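Local coordinates for Alpha/beta hydrolase (Pectobacterium atrosepticum SCRI1043, PDB 3BDV), which is probably a hydrolase of the alpha/beta-hydrolase fold, of unknown substrate, and binds calcium in the crystal, at residues Gln3-Ile7 with Glu174-Lys178; Thr19-Pro24 with Trp45-Arg49; Pro107-Phe113 with Leu138-Arg143; Ile119-Leu124 with Tyr146-Asp152. All blocks are in the same frame, centred on the assembly; numbering follows the deposited sequence.

Interaction 1 of 4, residues Gln3-Ile7 with Glu174-Lys178; sequences QTTEI and EYGLK. With EDO (1,2-ethanediol), chain H.
I7 (chi1 m, chi2 t) lies over the first turn of helix 174-185. Its CD1 meets E174 OE1 at 3.2 Å and stands 4.2 Å from K178 CB. Its CG2 packs against L177 CB at 3.9 Å. From T4 on, and from E174 on, both backbones are helical. Q3 is the N-cap of the helix that starts at T4, and I7 N bonds Q3 O at 2.8 Å. In the partner segment K178 N bonds E174 O, also at 2.8 Å. T4 CA lies 7.3 Å from E174 CA, and I7 CA lies 6.1 Å from K178 CA, so the two helix starts run side by side. E174, with chi1 m, reaches across to the other helix start. T4 OG1 (chi1 m) donates to E174 OE2 at 2.7 Å. One water bridges Q3 N (2.8 Å) and E174 OE1 (2.7 Å). Q3 OE1 sits 3.1 Å from K178 CD and accepts a bond of 2.6 Å from O2 of an ethanediol, probably from the crystallisation liquor. The lysine chain ends in a salt bridge with E182 of its own helix. The contact is a small helix-helix seam, apolar at I7 and L177 and polar at T4 and E174. It joins helix 4-15 to helix 174-185. Helix 34-41 lies next to both: R41 pairs with E174 and touches I7, while L177 also rests on W38 and on W45, beside strand 46-47.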
loop_
_atom_site.group_PDB
_atom_site.type_symbol
_atom_site.label_atom_id
_atom_site.label_comp_id
_atom_site.label_asym_id
_atom_site.label_seq_id
_atom_site.Cartn_x
_atom_site.Cartn_y
_atom_site.Cartn_z
ATOM N N GLN A 3 0.635 -0.226 -21.972
ATOM C CA GLN A 3 -0.703 0.161 -21.503
ATOM C C GLN A 3 -0.752 1.539 -20.800
ATOM O O GLN A 3 -1.773 1.892 -20.205
ATOM C CB GLN A 3 -1.243 -0.938 -20.560
ATOM C CG GLN A 3 -1.112 -2.386 -21.108
ATOM C CD GLN A 3 -2.226 -3.341 -20.629
ATOM O OE1 GLN A 3 -2.373 -3.592 -19.434
ATOM N NE2 GLN A 3 -3.000 -3.876 -21.572
ATOM N N THR A 4 0.336 2.310 -20.887
ATOM C CA THR A 4 0.497 3.614 -20.187
ATOM C C THR A 4 -0.681 4.637 -20.307
ATOM O O THR A 4 -1.179 5.154 -19.303
ATOM C CB THR A 4 1.814 4.338 -20.675
ATOM O OG1 THR A 4 2.974 3.591 -20.281
ATOM C CG2 THR A 4 1.916 5.763 -20.129
ATOM N N THR A 5 -1.077 4.956 -21.532
ATOM C CA THR A 5 -2.101 5.977 -21.758
ATOM C C THR A 5 -3.434 5.505 -21.207
ATOM O O THR A 5 -4.182 6.289 -20.605
ATOM C CB THR A 5 -2.247 6.343 -23.273
ATOM N N GLU A 6 -3.728 4.217 -21.380
ATOM C CA GLU A 6 -4.978 3.706 -20.853
ATOM C C GLU A 6 -4.924 3.634 -19.348
ATOM O O GLU A 6 -5.940 3.949 -18.708
ATOM C CB GLU A 6 -5.418 2.375 -21.453
ATOM C CG GLU A 6 -6.915 2.120 -21.196
ATOM N N ILE A 7 -3.759 3.272 -18.767
ATOM C CA ILE A 7 -3.586 3.293 -17.304
ATOM C C ILE A 7 -3.856 4.714 -16.777
ATOM O O ILE A 7 -4.591 4.917 -15.826
ATOM C CB ILE A 7 -2.126 2.853 -16.850
ATOM C CG1 ILE A 7 -1.954 1.335 -16.880
ATOM C CG2 ILE A 7 -1.790 3.395 -15.444
ATOM C CD1 ILE A 7 -0.490 0.814 -16.600
ATOM N N GLU A 174 4.442 -0.371 -13.860
ATOM C CA GLU A 174 3.173 -0.236 -14.538
ATOM C C GLU A 174 2.207 -1.353 -14.155
ATOM O O GLU A 174 0.984 -1.105 -14.100
ATOM C CB GLU A 174 3.393 -0.180 -16.040
ATOM C CG GLU A 174 4.045 1.103 -16.462
ATOM C CD GLU A 174 3.266 1.861 -17.499
ATOM O OE1 GLU A 174 2.287 1.322 -18.050
ATOM O OE2 GLU A 174 3.629 3.012 -17.770
ATOM N N TYR A 175 2.712 -2.562 -13.881
ATOM C CA TYR A 175 1.815 -3.662 -13.493
ATOM C C TYR A 175 1.077 -3.331 -12.198
ATOM O O TYR A 175 -0.130 -3.598 -12.090
ATOM C CB TYR A 175 2.526 -5.038 -13.373
ATOM C CG TYR A 175 1.507 -6.150 -13.153
ATOM C CD1 TYR A 175 0.705 -6.596 -14.200
ATOM C CD2 TYR A 175 1.322 -6.714 -11.901
ATOM C CE1 TYR A 175 -0.244 -7.586 -14.002
ATOM C CE2 TYR A 175 0.378 -7.712 -11.703
ATOM C CZ TYR A 175 -0.408 -8.125 -12.746
ATOM O OH TYR A 175 -1.389 -9.077 -12.518
ATOM N N GLY A 176 1.765 -2.742 -11.219
ATOM C CA GLY A 176 1.081 -2.290 -10.011
ATOM C C GLY A 176 0.005 -1.236 -10.268
ATOM O O GLY A 176 -1.101 -1.266 -9.690
ATOM N N LEU A 177 0.315 -0.269 -11.119
ATOM C CA LEU A 177 -0.666 0.718 -11.532
ATOM C C LEU A 177 -1.854 0.108 -12.241
ATOM O O LEU A 177 -2.997 0.499 -12.000
ATOM C CB LEU A 177 0.002 1.749 -12.440
ATOM C CG LEU A 177 0.967 2.719 -11.783
ATOM C CD1 LEU A 177 1.564 3.587 -12.885
ATOM C CD2 LEU A 177 0.268 3.588 -10.659
ATOM N N LYS A 178 -1.589 -0.840 -13.131
ATOM C CA LYS A 178 -2.676 -1.592 -13.799
ATOM C C LYS A 178 -3.590 -2.292 -12.796
ATOM O O LYS A 178 -4.789 -2.141 -12.847
ATOM C CB LYS A 178 -2.107 -2.596 -14.813
ATOM C CG LYS A 178 -3.167 -3.430 -15.562
ATOM C CD LYS A 178 -2.601 -4.562 -16.461
ATOM C CE LYS A 178 -2.554 -5.933 -15.718
ATOM N NZ LYS A 178 -3.847 -6.723 -15.591
HETATM C C1 EDO H . -5.242 -0.254 -19.280
HETATM O O1 EDO H . -6.658 -0.282 -19.559
HETATM C C2 EDO H . -4.814 -0.996 -18.007
HETATM O O2 EDO H . -4.320 -2.318 -18.282
HETATM O O HOH W 1 2.131 -0.847 -19.656
#

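Interaction 2 of 4, residues Thr19-Pro24 with Trp45-Arg49; sequences TMVLVP and WQRIR. With CA (calcium ion), chain C.
Two extended segments run parallel. V21 pairs with Q46 (CA-CA 4.7 Å) and L22 with R47 (4.4 Å). Three backbone bonds hold them: Q46 N to M20 O at 2.8 Å, L22 N to Q46 O at 2.8 Å, and I48 N to L22 O at 3.1 Å. On its other edge strand 19-23 bonds strand 76-81 through T19, V21 and V23. R47 N gives its bond to a water at 3.0 Å. That water also donates to Q46 OE1 (2.5 Å) and binds calcium; Q46 NE2 is hydrogen-bonded to H44 O. R47 O binds the calcium at 2.4 Å, with two more waters and E68 completing much of the shell. The R47 side chain, all trans to chi3, salt-bridges E39 and D28. Selenomethionine M20 (chi1 m, chi2 m) lays CG over the face of W45, 3.5 Å from the five-membered ring centroid. I48 CG1 meets P24 CD at 3.7 Å. Helix 34-41 connects the two strands in sequence, so this is a beta-alpha-beta unit at the edge of the alpha/beta-hydrolase sheet.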
loop_
_atom_site.group_PDB
_atom_site.type_symbol
_atom_site.label_atom_id
_atom_site.label_comp_id
_atom_site.label_asym_id
_atom_site.label_seq_id
_atom_site.Cartn_x
_atom_site.Cartn_y
_atom_site.Cartn_z
ATOM N N THR A 19 -9.217 9.045 -3.225
ATOM C CA THR A 19 -7.907 9.627 -3.020
ATOM C C THR A 19 -6.914 8.529 -2.692
ATOM O O THR A 19 -7.157 7.733 -1.769
ATOM C CB THR A 19 -7.977 10.637 -1.854
ATOM O OG1 THR A 19 -8.797 11.739 -2.250
ATOM C CG2 THR A 19 -6.607 11.152 -1.460
HETATM N N MSE A 20 -5.822 8.473 -3.432
HETATM C CA MSE A 20 -4.759 7.537 -3.115
HETATM C C MSE A 20 -3.862 8.149 -2.063
HETATM O O MSE A 20 -3.425 9.281 -2.221
HETATM C CB MSE A 20 -3.887 7.274 -4.327
HETATM C CG MSE A 20 -4.613 6.831 -5.551
HETATM SE SE MSE A 20 -5.780 5.340 -5.375
HETATM C CE MSE A 20 -5.997 4.900 -7.246
ATOM N N VAL A 21 -3.548 7.373 -1.031
ATOM C CA VAL A 21 -2.574 7.770 -0.013
ATOM C C VAL A 21 -1.374 6.800 -0.009
ATOM O O VAL A 21 -1.532 5.640 0.346
ATOM C CB VAL A 21 -3.222 7.884 1.373
ATOM C CG1 VAL A 21 -2.183 8.345 2.365
ATOM C CG2 VAL A 21 -4.404 8.876 1.342
ATOM N N LEU A 22 -0.194 7.308 -0.381
ATOM C CA LEU A 22 1.039 6.538 -0.355
ATOM C C LEU A 22 1.629 6.454 1.049
ATOM O O LEU A 22 1.849 7.476 1.679
ATOM C CB LEU A 22 2.088 7.135 -1.301
ATOM C CG LEU A 22 1.640 7.189 -2.746
ATOM C CD1 LEU A 22 2.517 8.239 -3.473
ATOM C CD2 LEU A 22 1.733 5.781 -3.405
ATOM N N VAL A 23 1.802 5.229 1.544
ATOM C CA VAL A 23 2.418 4.947 2.850
ATOM C C VAL A 23 3.760 4.198 2.724
ATOM O O VAL A 23 3.783 2.985 2.620
ATOM C CB VAL A 23 1.487 4.132 3.764
ATOM C CG1 VAL A 23 2.029 4.085 5.181
ATOM C CG2 VAL A 23 0.024 4.737 3.751
ATOM N N PRO A 24 4.887 4.927 2.737
ATOM C CA PRO A 24 6.206 4.283 2.708
ATOM C C PRO A 24 6.541 3.542 3.982
ATOM O O PRO A 24 5.923 3.795 5.033
ATOM C CB PRO A 24 7.178 5.457 2.475
ATOM C CG PRO A 24 6.299 6.544 1.887
ATOM C CD PRO A 24 5.006 6.395 2.640
ATOM N N TRP A 45 -2.100 12.609 -6.085
ATOM C CA TRP A 45 -2.066 11.573 -5.047
ATOM C C TRP A 45 -1.400 12.095 -3.800
ATOM O O TRP A 45 -0.539 12.935 -3.882
ATOM C CB TRP A 45 -1.357 10.332 -5.517
ATOM C CG TRP A 45 -2.114 9.593 -6.602
ATOM C CD1 TRP A 45 -3.208 10.033 -7.309
ATOM C CD2 TRP A 45 -1.794 8.306 -7.133
ATOM N NE1 TRP A 45 -3.590 9.079 -8.232
ATOM C CE2 TRP A 45 -2.735 8.022 -8.159
ATOM C CE3 TRP A 45 -0.813 7.366 -6.845
ATOM C CZ2 TRP A 45 -2.728 6.834 -8.876
ATOM C CZ3 TRP A 45 -0.813 6.178 -7.549
ATOM C CH2 TRP A 45 -1.753 5.930 -8.572
ATOM N N GLN A 46 -1.821 11.589 -2.652
ATOM C CA GLN A 46 -1.297 12.054 -1.376
ATOM C C GLN A 46 -0.252 11.099 -0.835
ATOM O O GLN A 46 -0.126 9.979 -1.302
ATOM C CB GLN A 46 -2.428 12.212 -0.382
ATOM C CG GLN A 46 -3.458 13.310 -0.729
ATOM C CD GLN A 46 -2.811 14.665 -1.002
ATOM O OE1 GLN A 46 -2.219 15.277 -0.115
ATOM N NE2 GLN A 46 -2.916 15.130 -2.239
ATOM N N ARG A 47 0.499 11.563 0.153
ATOM C CA ARG A 47 1.609 10.801 0.709
ATOM C C ARG A 47 1.864 11.220 2.135
ATOM O O ARG A 47 1.814 12.418 2.475
ATOM C CB ARG A 47 2.844 10.996 -0.173
ATOM C CG ARG A 47 4.071 10.273 0.303
ATOM C CD ARG A 47 5.132 10.351 -0.741
ATOM N NE ARG A 47 6.393 9.878 -0.199
ATOM C CZ ARG A 47 7.385 9.384 -0.931
ATOM N NH1 ARG A 47 7.314 9.364 -2.241
ATOM N NH2 ARG A 47 8.486 8.973 -0.337
ATOM N N ILE A 48 2.112 10.249 3.014
ATOM C CA ILE A 48 2.267 10.590 4.429
ATOM C C ILE A 48 3.651 11.183 4.595
ATOM O O ILE A 48 4.560 10.853 3.848
ATOM C CB ILE A 48 2.044 9.389 5.414
ATOM C CG1 ILE A 48 3.071 8.283 5.174
ATOM C CG2 ILE A 48 0.595 8.824 5.347
ATOM C CD1 ILE A 48 3.359 7.478 6.446
ATOM N N ARG A 49 3.786 12.043 5.589
ATOM C CA ARG A 49 5.055 12.625 5.975
ATOM C C ARG A 49 5.289 12.444 7.477
ATOM O O ARG A 49 4.359 12.471 8.257
ATOM C CB ARG A 49 5.024 14.121 5.692
ATOM C CG ARG A 49 4.588 14.489 4.331
ATOM C CD ARG A 49 5.532 14.024 3.237
ATOM N NE ARG A 49 4.941 14.333 1.946
ATOM C CZ ARG A 49 5.409 13.892 0.781
ATOM N NH1 ARG A 49 6.509 13.183 0.710
ATOM N NH2 ARG A 49 4.791 14.209 -0.334
HETATM CA CA CA C . 0.562 14.421 3.070
HETATM O O HOH W 2 -0.046 14.395 0.777
HETATM O O HOH W 3 1.280 15.519 4.918
HETATM O O HOH W 4 -1.195 16.086 3.383
#

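Interaction 3 of 4, residues Pro107-Phe113 with Leu138-Arg143; sequences PAEPMRF and LMSFTR
The side chain of selenomethionine M139 (chi1 t, chi2 p) fills the hollow under the bend P107-E109. Its CB lies 3.2 Å from P107 O. Its CE lies 3.4 Å from A108 O, 3.5 Å from E109 N and 4.1 Å from P107 CG. W147 and A144 also touch this side chain. L138 (chi1 m, chi2 t) is the second bump. Its CB rests on A108 CB at 4.0 Å, its CD1 on F113 CZ at 3.8 Å, and its CD2 lies 4.4 Å from R112 CD. The backbones are closest at A108-L138 (CA-CA 5.1 Å) and E109-M139 (5.2 Å), where E109 N donates to L138 O at 3.0 Å. Segment 107-113 follows strand 99-105 and makes a 3-10 turn at 110-112. The contact joins this connection to the start of helix 141-151 in the alpha/beta-hydrolase fold, and L138 touches S82, the likely nucleophile of a GxSxG elbow. S140 is the N-cap: its OG accepts from R143 N at 3.2 Å. E109 (chi1 t, chi2 p) turns its carboxylate to the edge of the R143 guanidinium. The salt bridge is two-pronged, R143 NE to E109 OE1 and R143 NH2 to E109 OE2, each 3.0 Å. E109 OE2 also accepts from W147. A water bridges E109 OE1 (2.8 Å) and S140 N (3.1 Å).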
loop_
_atom_site.group_PDB
_atom_site.type_symbol
_atom_site.label_atom_id
_atom_site.label_comp_id
_atom_site.label_asym_id
_atom_site.label_seq_id
_atom_site.Cartn_x
_atom_site.Cartn_y
_atom_site.Cartn_z
ATOM N N PRO A 107 4.147 -6.536 2.275
ATOM C CA PRO A 107 3.986 -6.356 3.712
ATOM C C PRO A 107 5.072 -7.155 4.415
ATOM O O PRO A 107 5.404 -8.259 3.983
ATOM C CB PRO A 107 2.609 -6.946 3.988
ATOM C CG PRO A 107 2.420 -7.891 3.022
ATOM C CD PRO A 107 3.048 -7.354 1.741
ATOM N N ALA A 108 5.637 -6.597 5.482
ATOM C CA ALA A 108 6.637 -7.314 6.232
ATOM C C ALA A 108 5.960 -8.295 7.225
ATOM O O ALA A 108 4.889 -8.013 7.723
ATOM C CB ALA A 108 7.551 -6.312 6.954
ATOM N N GLU A 109 6.638 -9.387 7.542
ATOM C CA GLU A 109 6.255 -10.239 8.652
ATOM C C GLU A 109 6.306 -9.392 9.925
ATOM O O GLU A 109 7.331 -8.783 10.243
ATOM C CB GLU A 109 7.235 -11.435 8.718
ATOM C CG GLU A 109 6.934 -12.450 9.768
ATOM C CD GLU A 109 5.699 -13.269 9.461
ATOM O OE1 GLU A 109 5.715 -14.026 8.468
ATOM O OE2 GLU A 109 4.726 -13.170 10.222
ATOM N N PRO A 110 5.180 -9.318 10.654
ATOM C CA PRO A 110 5.206 -8.465 11.863
ATOM C C PRO A 110 6.342 -8.680 12.889
ATOM O O PRO A 110 6.869 -7.720 13.485
ATOM C CB PRO A 110 3.838 -8.727 12.459
ATOM C CG PRO A 110 2.985 -8.994 11.290
ATOM C CD PRO A 110 3.814 -9.795 10.374
HETATM N N MSE A 111 6.803 -9.904 13.019
HETATM C CA MSE A 111 7.880 -10.173 13.956
HETATM C C MSE A 111 9.157 -9.435 13.603
HETATM O O MSE A 111 9.924 -9.085 14.514
HETATM C CB MSE A 111 8.109 -11.690 14.062
HETATM C CG MSE A 111 9.273 -12.151 14.947
HETATM SE SE MSE A 111 8.636 -12.219 16.724
HETATM C CE MSE A 111 7.511 -13.838 16.595
ATOM N N ARG A 112 9.430 -9.209 12.304
ATOM C CA ARG A 112 10.646 -8.533 11.918
ATOM C C ARG A 112 10.768 -7.161 12.525
ATOM O O ARG A 112 11.843 -6.644 12.617
ATOM C CB ARG A 112 10.706 -8.368 10.405
ATOM C CG ARG A 112 10.668 -9.666 9.615
ATOM C CD ARG A 112 11.912 -10.476 9.718
ATOM N NE ARG A 112 12.050 -11.237 10.925
ATOM C CZ ARG A 112 11.419 -12.374 11.177
ATOM N NH1 ARG A 112 10.558 -12.895 10.296
ATOM N NH2 ARG A 112 11.684 -13.040 12.303
ATOM N N PHE A 113 9.651 -6.550 12.861
ATOM C CA PHE A 113 9.660 -5.236 13.472
ATOM C C PHE A 113 9.035 -5.278 14.872
ATOM O O PHE A 113 8.648 -4.236 15.429
ATOM C CB PHE A 113 8.895 -4.267 12.561
ATOM C CG PHE A 113 9.592 -3.965 11.276
ATOM C CD1 PHE A 113 10.687 -3.158 11.249
ATOM C CD2 PHE A 113 9.131 -4.505 10.079
ATOM C CE1 PHE A 113 11.313 -2.907 10.038
ATOM C CE2 PHE A 113 9.709 -4.213 8.905
ATOM C CZ PHE A 113 10.817 -3.445 8.870
ATOM N N LEU A 138 11.985 -9.756 4.061
ATOM C CA LEU A 138 11.170 -9.502 5.247
ATOM C C LEU A 138 9.891 -10.306 5.281
ATOM O O LEU A 138 9.222 -10.277 6.293
ATOM C CB LEU A 138 10.860 -8.002 5.396
ATOM C CG LEU A 138 12.099 -7.125 5.525
ATOM C CD1 LEU A 138 11.777 -5.711 5.942
ATOM C CD2 LEU A 138 13.116 -7.845 6.457
HETATM N N MSE A 139 9.571 -11.061 4.230
HETATM C CA MSE A 139 8.352 -11.861 4.208
HETATM C C MSE A 139 8.457 -13.032 3.251
HETATM O O MSE A 139 8.659 -12.838 2.059
HETATM C CB MSE A 139 7.139 -10.966 3.861
HETATM C CG MSE A 139 5.793 -11.677 3.788
HETATM SE SE MSE A 139 5.017 -12.166 5.452
HETATM C CE MSE A 139 3.874 -10.589 5.786
ATOM N N SER A 140 8.373 -14.256 3.768
ATOM C CA SER A 140 8.412 -15.435 2.865
ATOM C C SER A 140 7.109 -15.472 2.100
ATOM O O SER A 140 6.076 -14.983 2.579
ATOM C CB SER A 140 8.583 -16.779 3.596
ATOM O OG SER A 140 7.479 -17.118 4.402
ATOM N N PHE A 141 7.140 -16.067 0.920
ATOM C CA PHE A 141 5.907 -16.172 0.143
ATOM C C PHE A 141 4.816 -16.977 0.848
ATOM O O PHE A 141 3.634 -16.606 0.827
ATOM C CB PHE A 141 6.184 -16.743 -1.247
ATOM C CG PHE A 141 4.974 -16.735 -2.111
ATOM C CD1 PHE A 141 4.542 -15.552 -2.666
ATOM C CD2 PHE A 141 4.229 -17.887 -2.306
ATOM C CE1 PHE A 141 3.377 -15.511 -3.450
ATOM C CE2 PHE A 141 3.071 -17.865 -3.066
ATOM C CZ PHE A 141 2.642 -16.679 -3.634
ATOM N N THR A 142 5.182 -18.067 1.518
ATOM C CA THR A 142 4.155 -18.887 2.152
ATOM C C THR A 142 3.523 -18.119 3.302
ATOM O O THR A 142 2.324 -18.249 3.526
ATOM C CB THR A 142 4.659 -20.302 2.512
ATOM O OG1 THR A 142 5.740 -20.201 3.414
ATOM C CG2 THR A 142 5.132 -21.034 1.251
ATOM N N ARG A 143 4.301 -17.282 3.991
ATOM C CA ARG A 143 3.731 -16.460 5.049
ATOM C C ARG A 143 2.890 -15.335 4.500
ATOM O O ARG A 143 1.904 -14.935 5.142
ATOM C CB ARG A 143 4.796 -15.910 6.008
ATOM C CG ARG A 143 5.345 -16.954 6.916
ATOM C CD ARG A 143 4.371 -17.458 7.934
ATOM N NE ARG A 143 4.077 -16.444 8.938
ATOM C CZ ARG A 143 3.298 -16.617 9.990
ATOM N NH1 ARG A 143 2.655 -17.739 10.151
ATOM N NH2 ARG A 143 3.148 -15.623 10.876
HETATM O O HOH W 5 7.914 -14.396 6.841
HETATM O O HOH W 6 10.051 -12.635 7.461
#

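Interaction 4 of 4, residues Ile119-Leu124 with Tyr146-Asp152; sequences IQASPL and YWAQAWD
I119, at the start of an irregular segment, touches two tryptophans of helix 141-151. Its CG2 lies 4.0 Å from both W147 CZ3 and W151 CZ2. Next, Q120 O accepts from W151 NE1 at 3.1 Å, and Q93 also donates to it. A121 is the centre of an inverse gamma turn (phi/psi -91/71). Its CB packs on the helix, 3.8 Å from W147 CZ3, 4.0 Å from A150 CB and 3.5 Å from Y146 OH. S122 is extended, and its O takes a CA-H contact from W151 CA at 3.6 Å. P123 CA is only 4.0 Å from W151 CA. P123 CB lies 4.2 Å from D152 CB. L124 N then donates to W151 O at 3.0 Å, and L124 CG (chi1 m, chi2 t) lies 4.0 Å from W151 CB. The W147 nitrogen turns to E109. D152, with positive phi (56/48), ends the helix in a Schellman motif. D152 is seen binding calcium in a crystal of this protein, but no ion is bound to it here. The connection between strands 99-105 and 128-132 thus packs on the C-terminal end of helix 141-151, within the alpha/beta-hydrolase fold.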
loop_
_atom_site.group_PDB
_atom_site.type_symbol
_atom_site.label_atom_id
_atom_site.label_comp_id
_atom_site.label_asym_id
_atom_site.label_seq_id
_atom_site.Cartn_x
_atom_site.Cartn_y
_atom_site.Cartn_z
ATOM N N ILE A 119 -0.477 -6.750 15.071
ATOM C CA ILE A 119 -1.097 -6.983 13.800
ATOM C C ILE A 119 -1.905 -8.267 13.930
ATOM O O ILE A 119 -1.331 -9.319 14.269
ATOM C CB ILE A 119 -0.010 -7.148 12.709
ATOM C CG1 ILE A 119 0.826 -5.855 12.596
ATOM C CG2 ILE A 119 -0.640 -7.613 11.372
ATOM C CD1 ILE A 119 0.028 -4.584 12.257
ATOM N N GLN A 120 -3.220 -8.196 13.690
ATOM C CA GLN A 120 -4.096 -9.348 13.885
ATOM C C GLN A 120 -4.212 -10.174 12.607
ATOM O O GLN A 120 -4.189 -9.633 11.493
ATOM C CB GLN A 120 -5.486 -8.893 14.302
ATOM C CG GLN A 120 -5.500 -7.947 15.498
ATOM C CD GLN A 120 -6.881 -7.367 15.742
ATOM O OE1 GLN A 120 -7.892 -8.071 15.608
ATOM N NE2 GLN A 120 -6.936 -6.084 16.103
ATOM N N ALA A 121 -4.315 -11.496 12.792
ATOM C CA ALA A 121 -4.564 -12.447 11.732
ATOM C C ALA A 121 -6.078 -12.617 11.633
ATOM O O ALA A 121 -6.655 -13.628 12.005
ATOM C CB ALA A 121 -3.892 -13.726 12.019
ATOM N N SER A 122 -6.704 -11.565 11.137
ATOM C CA SER A 122 -8.149 -11.511 11.002
ATOM C C SER A 122 -8.529 -10.577 9.854
ATOM O O SER A 122 -7.741 -9.696 9.450
ATOM C CB SER A 122 -8.805 -11.114 12.332
ATOM O OG SER A 122 -8.243 -9.944 12.870
ATOM N N PRO A 123 -9.726 -10.778 9.302
ATOM C CA PRO A 123 -10.129 -10.036 8.132
ATOM C C PRO A 123 -10.118 -8.552 8.278
ATOM O O PRO A 123 -10.564 -8.007 9.304
ATOM C CB PRO A 123 -11.546 -10.528 7.871
ATOM C CG PRO A 123 -11.603 -11.827 8.484
ATOM C CD PRO A 123 -10.778 -11.712 9.716
ATOM N N LEU A 124 -9.655 -7.891 7.235
ATOM C CA LEU A 124 -9.696 -6.455 7.177
ATOM C C LEU A 124 -11.145 -6.087 6.772
ATOM O O LEU A 124 -11.788 -6.758 5.958
ATOM C CB LEU A 124 -8.703 -5.892 6.175
ATOM C CG LEU A 124 -7.231 -6.152 6.565
ATOM C CD1 LEU A 124 -6.281 -5.582 5.544
ATOM C CD2 LEU A 124 -6.956 -5.569 7.932
ATOM N N TYR A 146 -0.335 -16.914 4.073
ATOM C CA TYR A 146 -0.982 -17.005 5.413
ATOM C C TYR A 146 -1.652 -15.690 5.781
ATOM O O TYR A 146 -2.841 -15.630 6.191
ATOM C CB TYR A 146 0.067 -17.378 6.494
ATOM C CG TYR A 146 -0.431 -17.187 7.904
ATOM C CD1 TYR A 146 -1.238 -18.144 8.514
ATOM C CD2 TYR A 146 -0.112 -16.035 8.632
ATOM C CE1 TYR A 146 -1.696 -17.963 9.786
ATOM C CE2 TYR A 146 -0.586 -15.830 9.917
ATOM C CZ TYR A 146 -1.384 -16.786 10.480
ATOM O OH TYR A 146 -1.838 -16.555 11.749
ATOM N N TRP A 147 -0.900 -14.605 5.695
ATOM C CA TRP A 147 -1.455 -13.318 6.071
ATOM C C TRP A 147 -2.574 -12.865 5.122
ATOM O O TRP A 147 -3.589 -12.372 5.580
ATOM C CB TRP A 147 -0.357 -12.275 6.149
ATOM C CG TRP A 147 0.500 -12.450 7.371
ATOM C CD1 TRP A 147 1.780 -12.919 7.443
ATOM C CD2 TRP A 147 0.101 -12.173 8.703
ATOM N NE1 TRP A 147 2.202 -12.939 8.758
ATOM C CE2 TRP A 147 1.178 -12.477 9.545
ATOM C CE3 TRP A 147 -1.068 -11.667 9.270
ATOM C CZ2 TRP A 147 1.096 -12.333 10.918
ATOM C CZ3 TRP A 147 -1.122 -11.487 10.634
ATOM C CH2 TRP A 147 -0.062 -11.816 11.444
ATOM N N ALA A 148 -2.382 -13.027 3.824
ATOM C CA ALA A 148 -3.403 -12.640 2.836
ATOM C C ALA A 148 -4.708 -13.385 3.163
ATOM O O ALA A 148 -5.762 -12.766 3.215
ATOM C CB ALA A 148 -2.912 -12.909 1.398
ATOM N N GLN A 149 -4.624 -14.689 3.422
ATOM C CA GLN A 149 -5.794 -15.491 3.695
ATOM C C GLN A 149 -6.433 -15.014 4.983
ATOM O O GLN A 149 -7.657 -14.786 5.051
ATOM C CB GLN A 149 -5.437 -16.970 3.791
ATOM C CG GLN A 149 -6.610 -17.917 3.999
ATOM C CD GLN A 149 -6.163 -19.401 4.027
ATOM O OE1 GLN A 149 -5.149 -19.743 4.648
ATOM N NE2 GLN A 149 -6.913 -20.270 3.349
ATOM N N ALA A 150 -5.626 -14.787 6.005
ATOM C CA ALA A 150 -6.174 -14.296 7.278
ATOM C C ALA A 150 -6.877 -12.946 7.116
ATOM O O ALA A 150 -7.906 -12.722 7.741
ATOM C CB ALA A 150 -5.084 -14.168 8.270
ATOM N N TRP A 151 -6.268 -12.045 6.332
ATOM C CA TRP A 151 -6.770 -10.685 6.143
ATOM C C TRP A 151 -7.930 -10.617 5.137
ATOM O O TRP A 151 -8.534 -9.556 4.956
ATOM C CB TRP A 151 -5.660 -9.762 5.663
ATOM C CG TRP A 151 -4.546 -9.473 6.639
ATOM C CD1 TRP A 151 -4.616 -9.474 7.984
ATOM C CD2 TRP A 151 -3.211 -9.099 6.307
ATOM N NE1 TRP A 151 -3.417 -9.149 8.528
ATOM C CE2 TRP A 151 -2.522 -8.924 7.514
ATOM C CE3 TRP A 151 -2.499 -8.975 5.095
ATOM C CZ2 TRP A 151 -1.202 -8.552 7.567
ATOM C CZ3 TRP A 151 -1.154 -8.609 5.158
ATOM C CH2 TRP A 151 -0.532 -8.413 6.389
ATOM N N ASP A 152 -8.240 -11.756 4.519
ATOM C CA ASP A 152 -9.208 -11.828 3.417
ATOM C C ASP A 152 -8.817 -10.878 2.274
ATOM O O ASP A 152 -9.643 -10.135 1.736
ATOM C CB ASP A 152 -10.621 -11.502 3.925
ATOM C CG ASP A 152 -11.699 -12.066 3.046
ATOM O OD1 ASP A 152 -11.418 -12.841 2.094
ATOM O OD2 ASP A 152 -12.860 -11.735 3.344
#

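How the interactions relate
Interaction 1 ties the first helix, 4-15, to the last, 174-185, and the other three lie between its segments in sequence. Interaction 2 comes next and closes before interactions 3 and 4 begin. Those two alternate along the chain and share helix 141-151. Their centres are about 13 Å apart and they touch: W147 meets E109, P110 and M139, and P110 meets I119. Interactions 1 and 2 have centres about 19 Å apart and touch where L177 CD2 meets W45 CH2 at 3.7 Å. Interaction 2 builds one edge of the parallel sheet, with interaction 1 packed beside it. Interactions 3 and 4 fix the connection between strands 99-105 and 128-132 to helix 141-151, across the chain centre from interaction 2.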